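Local coordinates for protein cystatin-F (Homo sapiens, PDB 2CH9) that inhibits papain-like cysteine proteases such as papain and cathepsin L, and forms a disulfide-linked homodimer, at residues Val73-Lys81 with Cys91-Thr102. Numbering follows the deposited sequence. Where two conformers were deposited one is given.
Sequences VEIGRTTCK and CDFQTNHTLKQT. With ZN (zinc ion), chain H; NAG (2-acetamido-2-deoxy-beta-D-glucopyranose), chain C.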
ATOM      1  N   VAL A  73       7.408   8.804   8.317  1.00 55.56           N
ATOM      2  CA  VAL A  73       7.502   9.236   9.709  1.00 55.62           C
ATOM      3  C   VAL A  73       8.952   9.080  10.195  1.00 55.45           C
ATOM      4  O   VAL A  73       9.599   8.074   9.907  1.00 56.21           O
ATOM      5  CB  VAL A  73       6.492   8.445  10.607  0.50 55.46           C
ATOM      6  CG1 VAL A  73       6.494   6.958  10.271  0.50 55.86           C
ATOM      7  CG2 VAL A  73       6.748   8.679  12.096  0.50 55.45           C
ATOM      8  N   GLU A  74       9.484  10.100  10.858  1.00 54.69           N
ATOM      9  CA  GLU A  74      10.780   9.984  11.497  1.00 54.62           C
ATOM     10  C   GLU A  74      10.587   9.557  12.951  1.00 54.31           C
ATOM     11  O   GLU A  74       9.662  10.016  13.620  1.00 54.26           O
ATOM     12  CB  GLU A  74      11.561  11.295  11.406  1.00 54.33           C
ATOM     13  CG  GLU A  74      12.150  11.558  10.017  1.00 57.22           C
ATOM     14  CD  GLU A  74      12.642  12.982   9.841  1.00 60.21           C
ATOM     15  OE1 GLU A  74      13.011  13.634  10.848  1.00 62.33           O
ATOM     16  OE2 GLU A  74      12.670  13.460   8.685  1.00 63.03           O
ATOM     17  N   ILE A  75      11.444   8.657  13.422  1.00 53.70           N
ATOM     18  CA  ILE A  75      11.413   8.223  14.817  1.00 53.25           C
ATOM     19  C   ILE A  75      12.765   8.473  15.469  1.00 53.18           C
ATOM     20  O   ILE A  75      13.793   8.438  14.795  1.00 52.94           O
ATOM     21  CB  ILE A  75      10.997   6.746  14.957  1.00 53.23           C
ATOM     22  CG1 ILE A  75      12.031   5.813  14.310  1.00 53.18           C
ATOM     23  CG2 ILE A  75       9.601   6.525  14.345  1.00 52.44           C
ATOM     24  CD1 ILE A  75      11.816   4.351  14.658  1.00 51.24           C
ATOM     25  N   GLY A  76      12.756   8.746  16.771  1.00 52.57           N
ATOM     26  CA  GLY A  76      13.979   9.054  17.496  1.00 52.39           C
ATOM     27  C   GLY A  76      14.061   8.371  18.845  1.00 52.43           C
ATOM     28  O   GLY A  76      13.036   8.128  19.494  1.00 52.17           O
ATOM     29  N   ARG A  77      15.287   8.065  19.273  1.00 52.33           N
ATOM     30  CA  ARG A  77      15.502   7.425  20.565  1.00 52.24           C
ATOM     31  C   ARG A  77      15.176   8.393  21.701  1.00 52.14           C
ATOM     32  O   ARG A  77      15.591   9.551  21.672  1.00 52.10           O
ATOM     33  CB  ARG A  77      16.933   6.901  20.687  1.00 51.93           C
ATOM     34  CG  ARG A  77      17.152   6.072  21.944  1.00 51.81           C
ATOM     35  CD  ARG A  77      18.596   5.635  22.128  1.00 52.63           C
ATOM     36  NE  ARG A  77      18.942   4.455  21.333  1.00 52.74           N
ATOM     37  CZ  ARG A  77      19.976   4.383  20.499  1.00 55.05           C
ATOM     38  NH1 ARG A  77      20.794   5.419  20.344  1.00 55.42           N
ATOM     39  NH2 ARG A  77      20.207   3.263  19.823  1.00 54.87           N
ATOM     40  N   THR A  78      14.404   7.917  22.680  1.00 52.48           N
ATOM     41  CA  THR A  78      14.080   8.696  23.876  1.00 52.50           C
ATOM     42  C   THR A  78      14.962   8.283  25.057  1.00 52.64           C
ATOM     43  O   THR A  78      15.770   7.357  24.952  1.00 52.32           O
ATOM     44  CB  THR A  78      12.593   8.539  24.294  1.00 52.64           C
ATOM     45  OG1 THR A  78      12.373   7.220  24.805  1.00 53.58           O
ATOM     46  CG2 THR A  78      11.659   8.789  23.132  1.00 52.05           C
ATOM     47  N   THR A  79      14.789   8.968  26.185  1.00 53.03           N
ATOM     48  CA  THR A  79      15.547   8.677  27.401  1.00 53.29           C
ATOM     49  C   THR A  79      14.812   7.680  28.310  1.00 53.70           C
ATOM     50  O   THR A  79      15.231   7.441  29.447  1.00 53.80           O
ATOM     51  CB  THR A  79      15.836   9.965  28.213  1.00 53.39           C
ATOM     52  OG1 THR A  79      14.597  10.573  28.594  1.00 53.14           O
ATOM     53  CG2 THR A  79      16.659  10.957  27.403  1.00 53.04           C
ATOM     54  N   CYS A  80      13.712   7.115  27.811  1.00 53.61           N
ATOM     55  CA  CYS A  80      12.928   6.148  28.564  1.00 53.45           C
ATOM     56  C   CYS A  80      13.359   4.752  28.222  1.00 52.63           C
ATOM     57  O   CYS A  80      13.350   4.364  27.061  1.00 51.92           O
ATOM     58  CB  CYS A  80      11.455   6.251  28.216  1.00 53.79           C
ATOM     59  SG  CYS A  80      10.543   7.633  28.882  1.00 56.96           S
ATOM     60  N   LYS A  81      13.702   3.985  29.249  1.00 52.55           N
ATOM     61  CA  LYS A  81      14.098   2.594  29.063  1.00 52.11           C
ATOM     62  C   LYS A  81      12.912   1.712  28.666  1.00 51.65           C
ATOM     63  O   LYS A  81      11.769   1.932  29.096  1.00 51.43           O
ATOM     64  CB  LYS A  81      14.809   2.062  30.311  1.00 52.42           C
ATOM     65  CG  LYS A  81      16.256   2.524  30.413  1.00 53.58           C
ATOM     66  CD  LYS A  81      17.025   1.694  31.418  1.00 56.80           C
ATOM     67  CE  LYS A  81      18.466   2.158  31.516  1.00 57.95           C
ATOM     68  NZ  LYS A  81      19.330   1.158  32.225  1.00 58.69           N
ATOM     69  N   CYS A  91       7.701  10.645  27.395  1.00 56.09           N
ATOM     70  CA  CYS A  91       9.126  10.463  27.088  1.00 57.33           C
ATOM     71  C   CYS A  91       9.655  11.575  26.196  1.00 57.53           C
ATOM     72  O   CYS A  91       9.025  11.934  25.209  1.00 57.72           O
ATOM     73  CB  CYS A  91       9.374   9.095  26.440  1.00 57.15           C
ATOM     74  SG  CYS A  91       8.975   7.714  27.560  1.00 59.59           S
ATOM     75  N   ASP A  92      10.808  12.128  26.566  1.00 58.04           N
ATOM     76  CA  ASP A  92      11.486  13.143  25.749  1.00 58.16           C
ATOM     77  C   ASP A  92      12.671  12.507  25.000  1.00 57.72           C
ATOM     78  O   ASP A  92      13.170  11.453  25.394  1.00 57.14           O
ATOM     79  CB  ASP A  92      11.950  14.325  26.624  1.00 58.65           C
ATOM     80  CG  ASP A  92      10.778  15.133  27.231  1.00 59.82           C
ATOM     81  OD1 ASP A  92       9.790  15.466  26.533  1.00 61.69           O
ATOM     82  OD2 ASP A  92      10.857  15.477  28.429  1.00 62.88           O
ATOM     83  N   PHE A  93      13.119  13.143  23.921  1.00 57.67           N
ATOM     84  CA  PHE A  93      14.209  12.580  23.120  1.00 57.82           C
ATOM     85  C   PHE A  93      15.588  12.719  23.776  1.00 58.23           C
ATOM     86  O   PHE A  93      15.826  13.641  24.561  1.00 58.03           O
ATOM     87  CB  PHE A  93      14.211  13.156  21.700  1.00 57.37           C
ATOM     88  CG  PHE A  93      12.983  12.811  20.909  1.00 56.89           C
ATOM     89  CD1 PHE A  93      12.815  11.538  20.381  1.00 56.09           C
ATOM     90  CD2 PHE A  93      11.989  13.759  20.695  1.00 56.17           C
ATOM     91  CE1 PHE A  93      11.674  11.214  19.650  1.00 55.57           C
ATOM     92  CE2 PHE A  93      10.843  13.443  19.970  1.00 55.51           C
ATOM     93  CZ  PHE A  93      10.684  12.173  19.452  1.00 55.70           C
ATOM     94  N   GLN A  94      16.482  11.786  23.448  1.00 59.02           N
ATOM     95  CA  GLN A  94      17.862  11.800  23.926  1.00 59.88           C
ATOM     96  C   GLN A  94      18.542  13.135  23.658  1.00 60.92           C
ATOM     97  O   GLN A  94      18.426  13.691  22.563  1.00 61.04           O
ATOM     98  CB  GLN A  94      18.668  10.683  23.264  1.00 59.50           C
ATOM     99  CG  GLN A  94      18.384   9.291  23.797  1.00 59.17           C
ATOM    100  CD  GLN A  94      19.017   9.022  25.157  1.00 58.95           C
ATOM    101  OE1 GLN A  94      19.931   9.731  25.588  1.00 58.83           O
ATOM    102  NE2 GLN A  94      18.535   7.985  25.835  1.00 58.40           N
ATOM    103  N   THR A  95      19.234  13.640  24.676  1.00 62.34           N
ATOM    104  CA  THR A  95      20.030  14.865  24.589  1.00 63.76           C
ATOM    105  C   THR A  95      21.481  14.486  24.266  1.00 64.71           C
ATOM    106  O   THR A  95      22.078  15.026  23.326  1.00 64.91           O
ATOM    107  CB  THR A  95      19.950  15.668  25.916  1.00 63.81           C
ATOM    108  OG1 THR A  95      18.586  16.028  26.174  1.00 63.87           O
ATOM    109  CG2 THR A  95      20.810  16.935  25.867  1.00 64.38           C
ATOM    110  N   ASN A  96      22.023  13.555  25.059  1.00 65.70           N
ATOM    111  CA  ASN A  96      23.337  12.936  24.852  1.00 66.64           C
ATOM    112  C   ASN A  96      23.582  12.616  23.375  1.00 66.60           C
ATOM    113  O   ASN A  96      22.869  11.795  22.789  1.00 66.48           O
ATOM    114  CB  ASN A  96      23.420  11.651  25.694  1.00 67.13           C
ATOM    115  CG  ASN A  96      24.852  11.215  25.993  1.00 69.49           C
ATOM    116  OD1 ASN A  96      25.755  11.386  25.171  1.00 69.75           O
ATOM    117  ND2 ASN A  96      25.052  10.636  27.192  1.00 73.59           N
ATOM    118  N   HIS A  97      24.580  13.272  22.778  1.00 66.72           N
ATOM    119  CA  HIS A  97      24.861  13.107  21.343  1.00 66.81           C
ATOM    120  C   HIS A  97      25.243  11.672  20.974  1.00 66.49           C
ATOM    121  O   HIS A  97      24.933  11.211  19.870  1.00 66.56           O
ATOM    122  CB  HIS A  97      25.933  14.093  20.853  1.00 67.06           C
ATOM    123  CG  HIS A  97      26.128  14.080  19.364  1.00 68.06           C
ATOM    124  ND1 HIS A  97      27.256  13.558  18.763  1.00 68.76           N
ATOM    125  CD2 HIS A  97      25.331  14.506  18.354  1.00 68.58           C
ATOM    126  CE1 HIS A  97      27.150  13.673  17.451  1.00 69.03           C
ATOM    127  NE2 HIS A  97      25.990  14.243  17.176  1.00 68.98           N
ATOM    128  N   THR A  98      25.900  10.969  21.897  1.00 66.03           N
ATOM    129  CA  THR A  98      26.277   9.575  21.665  1.00 65.63           C
ATOM    130  C   THR A  98      25.078   8.624  21.712  1.00 65.12           C
ATOM    131  O   THR A  98      25.178   7.470  21.285  1.00 65.22           O
ATOM    132  CB  THR A  98      27.381   9.093  22.634  1.00 65.74           C
ATOM    133  OG1 THR A  98      28.079   7.993  22.041  1.00 66.57           O
ATOM    134  CG2 THR A  98      26.797   8.648  23.958  1.00 65.84           C
ATOM    135  N   LEU A  99      23.949   9.110  22.220  1.00 64.31           N
ATOM    136  CA  LEU A  99      22.748   8.288  22.315  1.00 63.47           C
ATOM    137  C   LEU A  99      21.639   8.746  21.366  1.00 62.82           C
ATOM    138  O   LEU A  99      20.657   8.031  21.170  1.00 62.60           O
ATOM    139  CB  LEU A  99      22.258   8.205  23.771  1.00 63.60           C
ATOM    140  CG  LEU A  99      23.195   7.509  24.772  1.00 63.94           C
ATOM    141  CD1 LEU A  99      22.709   7.696  26.205  1.00 64.02           C
ATOM    142  CD2 LEU A  99      23.378   6.023  24.450  1.00 64.28           C
ATOM    143  N   LYS A 100      21.802   9.933  20.782  1.00 62.10           N
ATOM    144  CA  LYS A 100      20.889  10.425  19.746  1.00 61.50           C
ATOM    145  C   LYS A 100      20.895   9.495  18.536  1.00 60.78           C
ATOM    146  O   LYS A 100      21.947   9.247  17.942  1.00 60.75           O
ATOM    147  CB  LYS A 100      21.285  11.831  19.286  1.00 61.73           C
ATOM    148  CG  LYS A 100      20.635  12.987  20.034  1.00 62.47           C
ATOM    149  CD  LYS A 100      20.426  14.178  19.084  1.00 63.73           C
ATOM    150  CE  LYS A 100      20.113  15.478  19.829  1.00 64.45           C
ATOM    151  NZ  LYS A 100      21.328  16.129  20.419  1.00 64.24           N
ATOM    152  N   GLN A 101      19.722   8.977  18.186  1.00 59.92           N
ATOM    153  CA  GLN A 101      19.557   8.171  16.977  1.00 59.05           C
ATOM    154  C   GLN A 101      18.194   8.415  16.344  1.00 58.26           C
ATOM    155  O   GLN A 101      17.162   8.334  17.020  1.00 57.66           O
ATOM    156  CB  GLN A 101      19.757   6.679  17.263  1.00 59.20           C
ATOM    157  CG  GLN A 101      19.476   5.797  16.055  1.00 60.65           C
ATOM    158  CD  GLN A 101      20.175   4.455  16.109  1.00 63.62           C
ATOM    159  OE1 GLN A 101      19.534   3.404  16.000  1.00 65.33           O
ATOM    160  NE2 GLN A 101      21.496   4.477  16.269  1.00 64.12           N
ATOM    161  N   THR A 102      18.205   8.718  15.048  1.00 56.96           N
ATOM    162  CA  THR A 102      16.981   8.931  14.297  1.00 56.43           C
ATOM    163  C   THR A 102      16.906   7.968  13.121  1.00 55.72           C
ATOM    164  O   THR A 102      17.920   7.662  12.490  1.00 55.68           O
ATOM    165  CB  THR A 102      16.862  10.391  13.808  1.00 56.51           C
ATOM    166  OG1 THR A 102      16.993  11.277  14.922  1.00 56.89           O
ATOM    167  CG2 THR A 102      15.510  10.654  13.152  1.00 57.27           C
TER
HETATM  168 ZN    ZN H1159       9.203  16.573  28.113  0.50 66.02          ZN
HETATM  169  C1  NAG C1154      26.332   9.973  27.364  1.00 78.36           C
HETATM  170  C2  NAG C1154      27.065  10.438  28.633  1.00 80.87           C
HETATM  171  C3  NAG C1154      28.393   9.701  28.822  1.00 81.20           C
HETATM  172  C4  NAG C1154      28.230   8.185  28.719  1.00 81.34           C
HETATM  173  C5  NAG C1154      27.384   7.796  27.492  1.00 81.00           C
HETATM  174  C6  NAG C1154      27.036   6.305  27.483  1.00 81.32           C
HETATM  175  C7  NAG C1154      26.509  12.741  29.228  1.00 82.02           C
HETATM  176  C8  NAG C1154      26.999  14.161  29.319  1.00 82.19           C
HETATM  177  N2  NAG C1154      27.308  11.872  28.609  1.00 81.66           N
HETATM  178  O3  NAG C1154      28.946  10.029  30.080  1.00 81.35           O
HETATM  179  O4  NAG C1154      29.515   7.591  28.663  1.00 81.35           O
HETATM  180  O5  NAG C1154      26.181   8.560  27.410  1.00 79.85           O
HETATM  181  O6  NAG C1154      25.905   6.037  28.290  1.00 81.85           O
HETATM  182  O7  NAG C1154      25.418  12.422  29.703  1.00 81.96           O
HETATM  183  O   HOH W   1      17.533  10.668  19.597  1.00 48.61           O
HETATM  184  O   HOH W   2       7.446  15.725  27.082  1.00 65.91           O
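R77 holds segment 91-102 through its backbone N, its backbone O and its guanidinium. The backbone N donates to Q101 O (2.9 Å), while the carbonyl O takes a straight bond from Q94 N (3.0 Å, 179°) and a second from a water that in turn accepts from Q101 N. The side chain leaves with CG anti to the backbone N (chi1 -173°) and bends at chi3, bringing NH1 to L99 O at 2.7 Å; that oxygen lies near the guanidinium plane, and Q101 CB packs over one face. NH2 has its own mate, a salt bridge to D47. Cutting R77 back to an alanine is likely to leave L99 O without this donor and D47 without this salt bridge, and the glycan-bearing turn at N96 less firmly held. Further along, T78 O receives Q94 NE2 (3.0 Å) from above its carbonyl plane, and T79 N donates to D92 O (3.1 Å). The F93 ring sets its edge against G76 O, 3.4 Å from CE1. At the corner, the C80-C91 disulfide, a hallmark of secreted cystatins, closes the loop covalently. Backbone polar groups of R77, T78 and T79 thus find partners in 91-102, which implies a loop fixed by directional bonds as well as by its disulfide.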